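Local atomic coordinates of dual specificity protein phosphatase 8 (Homo sapiens, PDB entry 4JMK), a protein that probably dephosphorylates phosphotyrosine, phosphoserine and phosphothreonine in proteins and so negatively regulates mitogen-activated protein kinases. Residues 22-27 and 83-88; 68-73 and 96-101; 101-106 and 112-117. The protein carries 1 engineered substitution. All coordinates share one frame; numbering follows the deposited sequence.

Contact 1 of 3, residues 22-27 and 83-88; sequences DLMTQN and QVIVHS. Engineered in segment 83-88: Ser-88 (natural residue Cys). With SO4 (sulfate ion), chain C.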
loop_
_atom_site.group_PDB
_atom_site.type_symbol
_atom_site.label_atom_id
_atom_site.label_comp_id
_atom_site.label_asym_id
_atom_site.label_seq_id
_atom_site.Cartn_x
_atom_site.Cartn_y
_atom_site.Cartn_z
ATOM N N ASP A 22 16.655 -11.510 6.899
ATOM C CA ASP A 22 16.226 -12.897 7.008
ATOM C C ASP A 22 14.735 -13.057 6.782
ATOM O O ASP A 22 14.310 -13.980 6.100
ATOM C CB ASP A 22 16.622 -13.476 8.363
ATOM C CG ASP A 22 18.123 -13.575 8.527
ATOM O OD1 ASP A 22 18.834 -13.534 7.493
ATOM O OD2 ASP A 22 18.579 -13.684 9.686
ATOM N N LEU A 23 13.937 -12.161 7.353
ATOM C CA LEU A 23 12.492 -12.228 7.170
ATOM C C LEU A 23 12.132 -12.022 5.703
ATOM O O LEU A 23 11.291 -12.739 5.141
ATOM C CB LEU A 23 11.816 -11.157 8.016
ATOM C CG LEU A 23 10.293 -11.120 7.970
ATOM C CD1 LEU A 23 9.710 -12.385 8.603
ATOM C CD2 LEU A 23 9.777 -9.857 8.660
ATOM N N MET A 24 12.763 -11.025 5.087
ATOM C CA MET A 24 12.517 -10.734 3.680
ATOM C C MET A 24 12.958 -11.887 2.777
ATOM O O MET A 24 12.229 -12.270 1.863
ATOM C CB MET A 24 13.208 -9.425 3.275
ATOM C CG MET A 24 12.641 -8.206 3.980
ATOM S SD MET A 24 11.055 -7.687 3.271
ATOM C CE MET A 24 11.677 -7.052 1.696
ATOM N N THR A 25 14.136 -12.452 3.030
ATOM C CA THR A 25 14.608 -13.559 2.189
ATOM C C THR A 25 13.796 -14.827 2.441
ATOM O O THR A 25 13.512 -15.583 1.512
ATOM C CB THR A 25 16.107 -13.860 2.401
ATOM O OG1 THR A 25 16.336 -14.199 3.773
ATOM C CG2 THR A 25 16.950 -12.649 2.052
ATOM N N GLN A 26 13.440 -15.055 3.706
ATOM C CA GLN A 26 12.607 -16.186 4.120
ATOM C C GLN A 26 11.281 -16.210 3.368
ATOM O O GLN A 26 10.751 -17.280 3.037
ATOM C CB GLN A 26 12.340 -16.079 5.631
ATOM C CG GLN A 26 11.458 -17.135 6.267
ATOM C CD GLN A 26 11.228 -16.858 7.751
ATOM O OE1 GLN A 26 11.936 -16.051 8.358
ATOM N NE2 GLN A 26 10.235 -17.518 8.335
ATOM N N ASN A 27 10.739 -15.027 3.097
ATOM C CA ASN A 27 9.431 -14.921 2.439
ATOM C C ASN A 27 9.539 -14.597 0.961
ATOM O O ASN A 27 8.522 -14.351 0.298
ATOM C CB ASN A 27 8.575 -13.858 3.129
ATOM C CG ASN A 27 8.064 -14.322 4.466
ATOM O OD1 ASN A 27 7.011 -14.951 4.548
ATOM N ND2 ASN A 27 8.816 -14.034 5.525
ATOM N N GLN A 83 6.339 -11.012 -4.974
ATOM C CA GLN A 83 5.649 -10.415 -3.835
ATOM C C GLN A 83 6.239 -9.042 -3.561
ATOM O O GLN A 83 7.446 -8.841 -3.724
ATOM C CB GLN A 83 5.796 -11.294 -2.586
ATOM C CG GLN A 83 5.170 -12.677 -2.715
ATOM C CD GLN A 83 6.151 -13.673 -3.288
ATOM O OE1 GLN A 83 7.073 -14.115 -2.597
ATOM N NE2 GLN A 83 5.976 -14.017 -4.561
ATOM N N VAL A 84 5.385 -8.101 -3.153
ATOM C CA VAL A 84 5.821 -6.750 -2.810
ATOM C C VAL A 84 5.396 -6.476 -1.378
ATOM O O VAL A 84 4.311 -6.902 -0.960
ATOM C CB VAL A 84 5.220 -5.690 -3.784
ATOM C CG1 VAL A 84 3.711 -5.848 -3.893
ATOM C CG2 VAL A 84 5.570 -4.272 -3.350
ATOM N N ILE A 85 6.255 -5.813 -0.610
ATOM C CA ILE A 85 5.833 -5.337 0.693
ATOM C C ILE A 85 5.656 -3.829 0.634
ATOM O O ILE A 85 6.505 -3.094 0.096
ATOM C CB ILE A 85 6.818 -5.728 1.820
ATOM C CG1 ILE A 85 6.304 -5.232 3.173
ATOM C CG2 ILE A 85 8.188 -5.175 1.552
ATOM C CD1 ILE A 85 7.272 -5.481 4.310
ATOM N N VAL A 86 4.523 -3.384 1.162
ATOM C CA VAL A 86 4.270 -1.967 1.320
ATOM C C VAL A 86 4.494 -1.667 2.794
ATOM O O VAL A 86 3.919 -2.331 3.665
ATOM C CB VAL A 86 2.833 -1.619 0.962
ATOM C CG1 VAL A 86 2.643 -0.116 1.032
ATOM C CG2 VAL A 86 2.532 -2.112 -0.423
ATOM N N HIS A 87 5.334 -0.680 3.086
ATOM C CA HIS A 87 5.663 -0.386 4.474
ATOM C C HIS A 87 5.798 1.101 4.707
ATOM O O HIS A 87 5.944 1.890 3.767
ATOM C CB HIS A 87 6.977 -1.074 4.889
ATOM C CG HIS A 87 8.203 -0.365 4.406
ATOM N ND1 HIS A 87 8.850 0.608 5.149
ATOM C CD2 HIS A 87 8.896 -0.465 3.245
ATOM C CE1 HIS A 87 9.881 1.067 4.467
ATOM N NE2 HIS A 87 9.934 0.435 3.309
ATOM N N SER A 88 5.725 1.481 5.978
ATOM C CA SER A 88 6.115 2.816 6.389
ATOM C C SER A 88 6.923 2.635 7.666
ATOM O O SER A 88 7.607 1.625 7.814
ATOM C CB SER A 88 4.877 3.693 6.586
ATOM O OG SER A 88 3.804 2.941 7.129
HETATM S S SO4 C . 2.855 4.800 9.619
HETATM O O1 SO4 C . 4.305 4.721 9.799
HETATM O O2 SO4 C . 2.573 5.961 8.781
HETATM O O3 SO4 C . 2.235 4.967 10.923
HETATM O O4 SO4 C . 2.333 3.605 9.006
#

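Contact 2 of 3, residues 68-73 and 96-101; sequences DKSIEF and ATIAIA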
loop_
_atom_site.group_PDB
_atom_site.type_symbol
_atom_site.label_atom_id
_atom_site.label_comp_id
_atom_site.label_asym_id
_atom_site.label_seq_id
_atom_site.Cartn_x
_atom_site.Cartn_y
_atom_site.Cartn_z
ATOM N N ASP A 68 -2.527 5.951 -7.755
ATOM C CA ASP A 68 -2.518 5.221 -9.018
ATOM C C ASP A 68 -1.134 4.643 -9.367
ATOM O O ASP A 68 -1.042 3.517 -9.857
ATOM C CB ASP A 68 -3.072 6.087 -10.154
ATOM C CG ASP A 68 -4.602 6.121 -10.176
ATOM O OD1 ASP A 68 -5.255 5.142 -9.725
ATOM O OD2 ASP A 68 -5.151 7.126 -10.665
ATOM N N LYS A 69 -0.067 5.397 -9.098
ATOM C CA LYS A 69 1.293 4.910 -9.353
ATOM C C LYS A 69 1.722 3.810 -8.381
ATOM O O LYS A 69 2.455 2.893 -8.758
ATOM C CB LYS A 69 2.303 6.066 -9.334
ATOM C CG LYS A 69 2.218 6.963 -10.565
ATOM C CD LYS A 69 3.426 7.893 -10.660
ATOM C CE LYS A 69 3.385 8.759 -11.917
ATOM N NZ LYS A 69 3.141 10.200 -11.595
ATOM N N SER A 70 1.289 3.916 -7.127
ATOM C CA SER A 70 1.522 2.856 -6.137
ATOM C C SER A 70 0.837 1.558 -6.557
ATOM O O SER A 70 1.418 0.473 -6.500
ATOM C CB SER A 70 0.957 3.292 -4.778
ATOM O OG SER A 70 1.590 4.467 -4.298
ATOM N N ILE A 71 -0.409 1.666 -6.996
ATOM C CA ILE A 71 -1.140 0.504 -7.483
ATOM C C ILE A 71 -0.473 -0.126 -8.718
ATOM O O ILE A 71 -0.347 -1.351 -8.807
ATOM C CB ILE A 71 -2.619 0.887 -7.716
ATOM C CG1 ILE A 71 -3.281 1.158 -6.360
ATOM C CG2 ILE A 71 -3.386 -0.190 -8.485
ATOM C CD1 ILE A 71 -4.688 1.766 -6.461
ATOM N N GLU A 72 -0.042 0.704 -9.661
ATOM C CA GLU A 72 0.714 0.240 -10.827
ATOM C C GLU A 72 1.977 -0.552 -10.418
ATOM O O GLU A 72 2.272 -1.615 -10.979
ATOM C CB GLU A 72 1.094 1.458 -11.684
ATOM C CG GLU A 72 1.928 1.159 -12.918
ATOM C CD GLU A 72 2.537 2.421 -13.537
ATOM O OE1 GLU A 72 2.097 2.822 -14.637
ATOM O OE2 GLU A 72 3.462 3.008 -12.929
ATOM N N PHE A 73 2.710 -0.034 -9.436
ATOM C CA PHE A 73 3.903 -0.707 -8.926
ATOM C C PHE A 73 3.564 -2.088 -8.368
ATOM O O PHE A 73 4.261 -3.079 -8.648
ATOM C CB PHE A 73 4.562 0.158 -7.843
ATOM C CG PHE A 73 5.851 -0.421 -7.283
ATOM C CD1 PHE A 73 7.026 -0.410 -8.036
ATOM C CD2 PHE A 73 5.883 -0.957 -6.002
ATOM C CE1 PHE A 73 8.215 -0.937 -7.517
ATOM C CE2 PHE A 73 7.060 -1.491 -5.474
ATOM C CZ PHE A 73 8.240 -1.473 -6.235
ATOM N N ALA A 96 -0.723 1.386 5.254
ATOM C CA ALA A 96 -2.023 0.727 5.365
ATOM C C ALA A 96 -3.013 1.343 4.374
ATOM O O ALA A 96 -3.780 0.634 3.714
ATOM C CB ALA A 96 -2.546 0.848 6.799
ATOM N N THR A 97 -2.988 2.666 4.259
ATOM C CA THR A 97 -3.916 3.338 3.341
ATOM C C THR A 97 -3.659 2.928 1.885
ATOM O O THR A 97 -4.594 2.705 1.114
ATOM C CB THR A 97 -3.861 4.870 3.519
ATOM O OG1 THR A 97 -4.150 5.191 4.890
ATOM C CG2 THR A 97 -4.904 5.549 2.627
ATOM N N ILE A 98 -2.395 2.796 1.509
ATOM C CA ILE A 98 -2.084 2.337 0.150
ATOM C C ILE A 98 -2.634 0.937 -0.120
ATOM O O ILE A 98 -3.256 0.702 -1.167
ATOM C CB ILE A 98 -0.576 2.429 -0.140
ATOM C CG1 ILE A 98 -0.181 3.905 -0.235
ATOM C CG2 ILE A 98 -0.201 1.681 -1.450
ATOM C CD1 ILE A 98 1.333 4.164 -0.259
ATOM N N ALA A 99 -2.438 0.018 0.828
ATOM C CA ALA A 99 -2.980 -1.338 0.704
ATOM C C ALA A 99 -4.494 -1.317 0.545
ATOM O O ALA A 99 -5.054 -2.077 -0.266
ATOM C CB ALA A 99 -2.594 -2.176 1.912
ATOM N N ILE A 100 -5.158 -0.466 1.323
ATOM C CA ILE A 100 -6.625 -0.361 1.241
ATOM C C ILE A 100 -7.042 0.126 -0.135
ATOM O O ILE A 100 -7.944 -0.446 -0.742
ATOM C CB ILE A 100 -7.216 0.555 2.349
ATOM C CG1 ILE A 100 -6.956 -0.079 3.718
ATOM C CG2 ILE A 100 -8.728 0.737 2.152
ATOM C CD1 ILE A 100 -7.091 0.878 4.902
ATOM N N ALA A 101 -6.391 1.173 -0.635
ATOM C CA ALA A 101 -6.702 1.671 -1.978
ATOM C C ALA A 101 -6.487 0.598 -3.052
ATOM O O ALA A 101 -7.251 0.509 -4.018
ATOM C CB ALA A 101 -5.875 2.921 -2.290
#

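Contact 3 of 3, residues 101-106 and 112-117; sequences AYIMKT and DDAYRF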
loop_
_atom_site.group_PDB
_atom_site.type_symbol
_atom_site.label_atom_id
_atom_site.label_comp_id
_atom_site.label_asym_id
_atom_site.label_seq_id
_atom_site.Cartn_x
_atom_site.Cartn_y
_atom_site.Cartn_z
ATOM N N ALA A 101 -6.391 1.173 -0.635
ATOM C CA ALA A 101 -6.702 1.671 -1.978
ATOM C C ALA A 101 -6.487 0.598 -3.052
ATOM O O ALA A 101 -7.251 0.509 -4.018
ATOM C CB ALA A 101 -5.875 2.921 -2.290
ATOM N N TYR A 102 -5.442 -0.211 -2.902
ATOM C CA TYR A 102 -5.175 -1.249 -3.890
ATOM C C TYR A 102 -6.331 -2.244 -3.971
ATOM O O TYR A 102 -6.735 -2.668 -5.060
ATOM C CB TYR A 102 -3.870 -1.992 -3.572
ATOM C CG TYR A 102 -3.598 -3.081 -4.579
ATOM C CD1 TYR A 102 -3.000 -2.789 -5.801
ATOM C CD2 TYR A 102 -3.965 -4.397 -4.325
ATOM C CE1 TYR A 102 -2.773 -3.795 -6.745
ATOM C CE2 TYR A 102 -3.737 -5.402 -5.258
ATOM C CZ TYR A 102 -3.141 -5.088 -6.459
ATOM O OH TYR A 102 -2.918 -6.080 -7.383
ATOM N N ILE A 103 -6.856 -2.627 -2.815
ATOM C CA ILE A 103 -7.963 -3.574 -2.777
ATOM C C ILE A 103 -9.216 -2.944 -3.344
ATOM O O ILE A 103 -9.964 -3.587 -4.090
ATOM C CB ILE A 103 -8.186 -4.091 -1.351
ATOM C CG1 ILE A 103 -7.000 -4.972 -0.962
ATOM C CG2 ILE A 103 -9.459 -4.899 -1.239
ATOM C CD1 ILE A 103 -6.934 -5.228 0.485
ATOM N N MET A 104 -9.435 -1.673 -3.017
ATOM C CA MET A 104 -10.581 -0.946 -3.571
ATOM C C MET A 104 -10.607 -0.972 -5.097
ATOM O O MET A 104 -11.606 -1.329 -5.715
ATOM C CB MET A 104 -10.521 0.513 -3.137
ATOM C CG MET A 104 -10.953 0.772 -1.728
ATOM S SD MET A 104 -10.641 2.489 -1.266
ATOM C CE MET A 104 -11.839 3.268 -2.324
ATOM N N LYS A 105 -9.501 -0.569 -5.702
ATOM C CA LYS A 105 -9.424 -0.481 -7.146
ATOM C C LYS A 105 -9.451 -1.858 -7.795
ATOM O O LYS A 105 -10.119 -2.047 -8.806
ATOM C CB LYS A 105 -8.160 0.266 -7.555
ATOM C CG LYS A 105 -8.086 0.582 -9.049
ATOM C CD LYS A 105 -6.871 1.450 -9.356
ATOM C CE LYS A 105 -6.708 1.682 -10.833
ATOM N NZ LYS A 105 -7.984 2.097 -11.428
ATOM N N THR A 106 -8.726 -2.818 -7.221
ATOM C CA THR A 106 -8.597 -4.132 -7.849
ATOM C C THR A 106 -9.912 -4.896 -7.825
ATOM O O THR A 106 -10.295 -5.521 -8.815
ATOM C CB THR A 106 -7.526 -4.971 -7.142
ATOM O OG1 THR A 106 -6.254 -4.325 -7.288
ATOM C CG2 THR A 106 -7.457 -6.369 -7.734
ATOM N N ASP A 112 -15.330 1.320 2.717
ATOM C CA ASP A 112 -15.673 0.610 3.951
ATOM C C ASP A 112 -15.217 -0.851 3.944
ATOM O O ASP A 112 -14.614 -1.335 4.908
ATOM C CB ASP A 112 -17.194 0.652 4.198
ATOM C CG ASP A 112 -17.732 2.076 4.385
ATOM O OD1 ASP A 112 -17.034 2.886 5.023
ATOM O OD2 ASP A 112 -18.859 2.383 3.917
ATOM N N ASP A 113 -15.532 -1.572 2.872
ATOM C CA ASP A 113 -15.217 -2.989 2.832
ATOM C C ASP A 113 -13.703 -3.210 2.700
ATOM O O ASP A 113 -13.132 -4.116 3.316
ATOM C CB ASP A 113 -15.973 -3.661 1.685
ATOM C CG ASP A 113 -17.460 -3.824 1.976
ATOM O OD1 ASP A 113 -17.852 -3.774 3.161
ATOM O OD2 ASP A 113 -18.234 -4.016 1.012
ATOM N N ALA A 114 -13.036 -2.371 1.910
ATOM C CA ALA A 114 -11.589 -2.530 1.746
ATOM C C ALA A 114 -10.844 -2.219 3.040
ATOM O O ALA A 114 -9.872 -2.903 3.383
ATOM C CB ALA A 114 -11.084 -1.660 0.615
ATOM N N TYR A 115 -11.301 -1.195 3.762
ATOM C CA TYR A 115 -10.735 -0.861 5.076
ATOM C C TYR A 115 -10.896 -2.058 6.008
ATOM O O TYR A 115 -9.945 -2.476 6.680
ATOM C CB TYR A 115 -11.454 0.379 5.626
ATOM C CG TYR A 115 -11.006 0.934 6.968
ATOM C CD1 TYR A 115 -9.822 0.533 7.573
ATOM C CD2 TYR A 115 -11.803 1.868 7.637
ATOM C CE1 TYR A 115 -9.435 1.064 8.811
ATOM C CE2 TYR A 115 -11.430 2.391 8.867
ATOM C CZ TYR A 115 -10.247 1.988 9.442
ATOM O OH TYR A 115 -9.879 2.516 10.666
ATOM N N ARG A 116 -12.098 -2.627 6.040
ATOM C CA ARG A 116 -12.360 -3.777 6.903
ATOM C C ARG A 116 -11.521 -4.999 6.481
ATOM O O ARG A 116 -11.051 -5.760 7.335
ATOM C CB ARG A 116 -13.860 -4.107 6.886
ATOM C CG ARG A 116 -14.317 -5.135 7.913
ATOM C CD ARG A 116 -15.814 -5.398 7.755
ATOM N NE ARG A 116 -16.133 -5.787 6.382
ATOM C CZ ARG A 116 -17.362 -5.883 5.884
ATOM N NH1 ARG A 116 -18.415 -5.618 6.646
ATOM N NH2 ARG A 116 -17.535 -6.247 4.619
ATOM N N PHE A 117 -11.334 -5.186 5.172
ATOM C CA PHE A 117 -10.534 -6.309 4.662
ATOM C C PHE A 117 -9.099 -6.248 5.202
ATOM O O PHE A 117 -8.543 -7.257 5.669
ATOM C CB PHE A 117 -10.530 -6.313 3.127
ATOM C CG PHE A 117 -9.830 -7.505 2.507
ATOM C CD1 PHE A 117 -10.565 -8.570 1.989
ATOM C CD2 PHE A 117 -8.450 -7.548 2.413
ATOM C CE1 PHE A 117 -9.925 -9.656 1.401
ATOM C CE2 PHE A 117 -7.794 -8.631 1.826
ATOM C CZ PHE A 117 -8.525 -9.688 1.328
#

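Contact 1 of 3, residues 22-27 and 83-88
The carboxamide of Asn-27, a residue that lies near the Gln-83 side chain, is turned back onto its own helix. ND2 holds Leu-23 O in the amide plane at 2.8 Å, with a nearly straight N-H (174°). Asn-27 N reaches that same oxygen from the opposite face of the carbonyl plane, so two donors grip it where the helix ends. The other flat group, the His-87 ring, packs among Val-18, Val-32, Asn-34 and Cys-39, and its ND1 donates in the ring plane to Ser-88 O.

The partner, strand 83-87, is the central strand of the phosphatase sheet and runs into the P-loop of the dual specificity phosphatase catalytic domain. The clear side-chain contact across the segments is apolar. Met-24 CE meets Ile-85 CG2 at 4.0 Å, the two side chains crossing at about a right angle. Bends at chi2 (-77°) and chi3 (-71°) carry the methionine end back toward the strand, where Ile-29, Phe-44 and Val-18 also touch it.

At the predicted phosphocysteine position stands the engineered Ser-88. Backbone amides of Ala-90, Ile-92 and Ser-93, with Arg-94 NE, hold a sulfate, probably from the crystallisation liquor, in the loop. Just before it, the bond from His-87 ND1 to Ser-88 O spans the start of the P-loop at 3.1 Å.

Contact 2 of 3, residues 68-73 and 96-101
Ser-70 meets Ile-98 where these two segments come closest, their CA atoms 7.3 Å apart. The touching atoms are carbons: Ser-70 CB lies 3.9 Å from Ile-98 CG2, while the delta methyl of the isoleucine, CD1, comes up beside Ser-70 OG at 4.1 Å. Ile-98 therefore uses both of its branches against one small side chain. The next residue, Ile-71, reaches Ala-101, about a turn beyond Ile-98. Its CG1 branch stands beside the backbone N (chi1 -68°) and then extends (chi2 171°), which brings CD1 to 3.8 Å from Ala-101 O and 4.5 Å from Ala-101 CB.

A second shell sets these groups in place. Ser-70 OG is hydrogen-bonded to Trp-66 O, one turn back on its own side of the contact, and Val-53 and Met-51 pack on the same side chain. Ile-71 also rests on Tyr-138 of helix 129-148, whose hydroxyl is hydrogen-bonded to Asp-68 OD1. On the other helix, Thr-97 OG1 bonds to Ser-93 O in the P-loop, tying helix 94-107 back to the phosphate-binding turn that precedes it. The Ile-98 side chain lies about 8 Å from that of the engineered Ser-88, which places this buried contact near the predicted active-site position.

No hydrogen bond crosses between residues 68-73 and 96-101; farther along the same helix pair, Tyr-102 OH bonds to Asp-75 OD1. With the serine hydroxyl engaged by Trp-66 O, these segments are joined by van der Waals packing of aliphatic groups, one of them against a helix carbonyl.

Contact 3 of 3, residues 101-106 and 112-117
Met-104 and Ala-114 form the tight spot of this helix pair: Met-104 CG presses on Ala-114 CB at 3.4 Å, closer than carbons usually pack. The small alanine lets the CA atoms of the two residues approach to 5.6 Å. These are two consecutive helices joined by a short loop, their segment axes passing 8.6 Å apart at 131°. Ile-103 fills the adjoining part of the interface with both branches. CG2 lies 4.1 Å from Ala-114 CB, while CD1, carried outward by an extended chi2 of 165°, comes within 3.4 Å of Phe-117 CD2; the two side chains cross nearly perpendicularly.

Away from this core the second helix turns polar. Arg-116 NH2 is 2.9 Å from Asp-113 OD1, but that oxygen lies well out of the guanidinium plane, so the pair is a matter of charge with no N-H aimed at it. Arg-116 is exposed.

Arg-121, farther along the same helix, makes a cation-pi contact with Phe-117. On its inner side the pair meets the rest of the phosphatase domain: Ile-6 of edge strand 4-7 touches both Ile-103 and Phe-117, and Met-104 packs on Glu-139 of helix 129-148.

How the contacts relate
From the N terminus, contact 1 opens at helix 21-26 and closes on strand 83-87 after 55 intervening residues. Contact 2 opens within that span, on helix 67-79, and closes beyond it on helix 94-107, so the two cross. Alternate residues of the strand serve them: Ile-85 faces contact 1, whereas Val-84 packs on Phe-73 and Val-86 on Ile-98, linking the sheet to both helices of contact 2. Contact 3 follows in series, closing the short link between helices 94-107 and 111-121, with five residues separating its segments. It shares Ala-101 with contact 2, and Ile-100 packs against Ala-114 and Tyr-115. Contacts 1 and 3 do not touch.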